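Local coordinates for oligopeptide ABC transporter, periplasmic oligopeptide-binding protein, putative (Thermotoga maritima MSB8, PDB 5IPW) that probably binds oligopeptides outside the cytoplasmic membrane and hands them to an ABC transporter for uptake, at residues A[119-122]-A[123-127]; A[446-449]-A[450-453]. All coordinates share one frame; numbering follows the deposited sequence.

Contact 1 (A[119-122]-A[123-127]); sequences VKWS and DGAPY
The carbonyl oxygen of A125 takes the backbone N-H of W121 at 2.7 Å, nearly in line with its C=O bond, and the CA of K120 also leans on this oxygen in a C-H...O contact. A second bond, Y127 N to V119 O (2.8 Å), joins the two arms, and the hairpin-like loop between them turns through a type I beta turn from W121 to G124, closed by G124 N on W121 O. G124 has a positive phi of 105°, where a side chain would press on the preceding carbonyl; glycine avoids this. D123 stiffens the bend as an Asx turn: OD1 receives A125 N at 3.1 Å from above the carboxylate plane, while OD2 goes to H193.

W121 and Y127 form the apolar side. The Y127 ring presents its edge to the face of the indole's six-membered ring in an offset T-shaped pair, planes at 86°, with CD1 of Y127 3.5 Å from W121 CZ2. CG of Y127 is anti to its backbone N (chi1 173°), which lays the ring alongside V119, whose CG1 lies 3.8 Å from Y127 CD2. Replacing W121 with an alanine would probably leave the Y127 edge without its aromatic face and D131 without the indole N-H that it now accepts.

K120 NZ bonds locally to G118 O and, farther along the chain, to R42 O and Q41 O. With W121 NE1 on D131 OD2 and Y127 OH on T188 O, the buried aromatic pair keeps its polar atoms satisfied while tying the loop to its surroundings.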
# COMPACT_ATOMS: atom_id res chain seq x y z
N VAL A 119 -15.66 14.20 20.28
CA VAL A 119 -14.32 13.64 20.21
C VAL A 119 -13.33 14.64 20.77
O VAL A 119 -13.35 15.82 20.41
CB VAL A 119 -13.90 13.30 18.77
CG1 VAL A 119 -12.41 12.96 18.71
CG2 VAL A 119 -14.71 12.13 18.23
N LYS A 120 -12.46 14.16 21.64
CA LYS A 120 -11.45 15.00 22.24
C LYS A 120 -10.06 14.50 21.89
O LYS A 120 -9.85 13.30 21.75
CB LYS A 120 -11.67 15.05 23.76
CG LYS A 120 -12.83 15.95 24.17
CD LYS A 120 -13.37 15.63 25.56
CE LYS A 120 -14.83 15.17 25.54
NZ LYS A 120 -15.05 13.87 24.85
N TRP A 121 -9.12 15.44 21.74
CA TRP A 121 -7.70 15.12 21.62
C TRP A 121 -7.20 14.45 22.89
O TRP A 121 -7.87 14.50 23.92
CB TRP A 121 -6.87 16.39 21.37
CG TRP A 121 -7.13 17.03 20.05
CD1 TRP A 121 -8.04 18.01 19.77
CD2 TRP A 121 -6.45 16.75 18.82
NE1 TRP A 121 -7.98 18.34 18.44
CE2 TRP A 121 -7.02 17.59 17.83
CE3 TRP A 121 -5.43 15.87 18.46
CZ2 TRP A 121 -6.59 17.57 16.51
CZ3 TRP A 121 -5.01 15.85 17.14
CH2 TRP A 121 -5.60 16.69 16.18
N SER A 122 -6.01 13.85 22.83
CA SER A 122 -5.45 13.10 23.96
C SER A 122 -5.20 13.93 25.23
O SER A 122 -5.05 13.38 26.32
CB SER A 122 -4.16 12.39 23.54
OG SER A 122 -3.19 13.32 23.07
N ASP A 123 -5.16 15.25 25.10
CA ASP A 123 -5.08 16.16 26.25
C ASP A 123 -6.43 16.64 26.76
O ASP A 123 -6.48 17.39 27.73
CB ASP A 123 -4.22 17.39 25.90
CG ASP A 123 -4.90 18.32 24.90
OD1 ASP A 123 -5.83 17.90 24.19
OD2 ASP A 123 -4.48 19.49 24.81
N GLY A 124 -7.53 16.24 26.11
CA GLY A 124 -8.87 16.64 26.53
C GLY A 124 -9.54 17.71 25.68
O GLY A 124 -10.74 17.87 25.72
N ALA A 125 -8.75 18.45 24.90
CA ALA A 125 -9.30 19.53 24.09
C ALA A 125 -10.21 19.00 22.99
O ALA A 125 -10.02 17.88 22.51
CB ALA A 125 -8.18 20.37 23.50
N PRO A 126 -11.23 19.78 22.60
CA PRO A 126 -12.16 19.30 21.58
C PRO A 126 -11.58 19.20 20.17
O PRO A 126 -10.83 20.06 19.73
CB PRO A 126 -13.31 20.32 21.62
CG PRO A 126 -12.75 21.51 22.30
CD PRO A 126 -11.70 21.02 23.24
N TYR A 127 -11.96 18.12 19.49
CA TYR A 127 -11.58 17.92 18.11
C TYR A 127 -12.76 18.31 17.25
O TYR A 127 -13.88 17.84 17.47
CB TYR A 127 -11.23 16.45 17.87
CG TYR A 127 -10.98 16.13 16.42
CD1 TYR A 127 -9.94 16.71 15.73
CD2 TYR A 127 -11.81 15.25 15.74
CE1 TYR A 127 -9.71 16.42 14.40
CE2 TYR A 127 -11.59 14.95 14.40
CZ TYR A 127 -10.53 15.54 13.74
OH TYR A 127 -10.30 15.23 12.43

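Contact 2 (A[446-449]-A[450-453]); sequences TGQF and HVDV
F449 turns the edge of its ring to the face of H450, its neighbour in the first turn of helix 448-462. The ring centroids are 5.0 Å apart and the planes meet at 62°, with CD2 of F449 poised over the centre of the imidazole. The two side chains leave the helix by different torsions: CG of F449 is anti to its backbone N (chi1 163°), whereas CG of H450 lies beside its own N (chi1 -74°), and this brings the rings together. H450 is anchored at ND1 by S339, a polar link that an imidazole can make while still offering a flat face. One turn on, V453 sets CG2 over a face of the F449 ring, 4.0 Å from its centroid, in a CH-pi contact; V453 is buried and also packs on L378 of helix 371-379, so a compact apolar side chain suits the spot.

Beneath the side chains the backbone starts its helical bonds: V451 N reaches G447 O at 3.3 Å, and V453 N reaches F449 O. G447 is the N-cap, with a positive phi that glycine tolerates readily. This is a helix N-terminus following strand 440-445 in a beta-alpha-beta unit completed by strand 467-472.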
# COMPACT_ATOMS: atom_id res chain seq x y z
N THR A 446 18.42 -6.56 -14.19
CA THR A 446 19.36 -5.96 -13.25
C THR A 446 19.18 -6.64 -11.89
O THR A 446 18.07 -6.69 -11.35
CB THR A 446 19.21 -4.43 -13.16
OG1 THR A 446 20.13 -3.91 -12.20
CG2 THR A 446 17.79 -4.02 -12.80
N GLY A 447 20.26 -7.22 -11.38
CA GLY A 447 20.23 -7.93 -10.10
C GLY A 447 20.40 -9.43 -10.24
O GLY A 447 19.68 -10.09 -11.00
N GLN A 448 21.35 -9.98 -9.48
CA GLN A 448 21.66 -11.41 -9.51
C GLN A 448 20.43 -12.30 -9.33
O GLN A 448 20.37 -13.41 -9.87
CB GLN A 448 22.69 -11.75 -8.42
CG GLN A 448 23.19 -13.19 -8.44
CD GLN A 448 23.74 -13.57 -9.80
OE1 GLN A 448 23.25 -14.50 -10.44
NE2 GLN A 448 24.77 -12.85 -10.25
N PHE A 449 19.45 -11.83 -8.56
CA PHE A 449 18.25 -12.59 -8.33
C PHE A 449 17.55 -12.87 -9.65
O PHE A 449 17.23 -14.02 -9.94
CB PHE A 449 17.30 -11.87 -7.37
CG PHE A 449 15.89 -12.39 -7.41
CD1 PHE A 449 15.60 -13.68 -6.97
CD2 PHE A 449 14.85 -11.59 -7.89
CE1 PHE A 449 14.30 -14.16 -7.01
CE2 PHE A 449 13.55 -12.07 -7.93
CZ PHE A 449 13.27 -13.36 -7.49
N HIS A 450 17.32 -11.83 -10.44
CA HIS A 450 16.58 -11.96 -11.70
C HIS A 450 17.34 -12.79 -12.74
O HIS A 450 16.73 -13.51 -13.53
CB HIS A 450 16.23 -10.59 -12.27
CG HIS A 450 15.14 -9.89 -11.52
ND1 HIS A 450 13.81 -10.25 -11.64
CD2 HIS A 450 15.17 -8.84 -10.66
CE1 HIS A 450 13.08 -9.45 -10.88
NE2 HIS A 450 13.88 -8.59 -10.28
N VAL A 451 18.67 -12.67 -12.74
CA VAL A 451 19.52 -13.52 -13.58
C VAL A 451 19.13 -14.98 -13.36
O VAL A 451 18.75 -15.67 -14.31
CB VAL A 451 21.01 -13.33 -13.24
CG1 VAL A 451 21.87 -14.42 -13.88
CG2 VAL A 451 21.49 -11.95 -13.67
N ASP A 452 19.19 -15.41 -12.11
CA ASP A 452 18.89 -16.80 -11.73
C ASP A 452 17.53 -17.26 -12.24
O ASP A 452 17.39 -18.37 -12.77
CB ASP A 452 18.92 -16.98 -10.21
CG ASP A 452 20.25 -16.59 -9.61
OD1 ASP A 452 21.23 -16.51 -10.37
OD2 ASP A 452 20.31 -16.37 -8.38
N VAL A 453 16.53 -16.40 -12.09
CA VAL A 453 15.16 -16.71 -12.51
C VAL A 453 15.13 -17.05 -13.99
O VAL A 453 14.67 -18.13 -14.38
CB VAL A 453 14.20 -15.54 -12.25
CG1 VAL A 453 12.78 -15.89 -12.68
CG2 VAL A 453 14.21 -15.12 -10.79

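How the contacts relate
Contact 1 comes first along the chain, in the loop between strand 110-115 and helix 129-140; contact 2 follows over 300 residues later, where strand 440-445 gives way to helix 448-462. Their centres are 53 Å apart and their nearest atoms about 41 Å, on opposite sides of the chain's centre, so neither touches the other. They also share no sheet: strand 110-115 belongs to an antiparallel five-stranded sheet, strand 440-445 to a mixed one. Both nevertheless fall inside the family 5 solute-binding range, and each shapes a connection leading from a strand into a helix. They are thus independent local features of separate parts of the fold, and neither can act directly on the other.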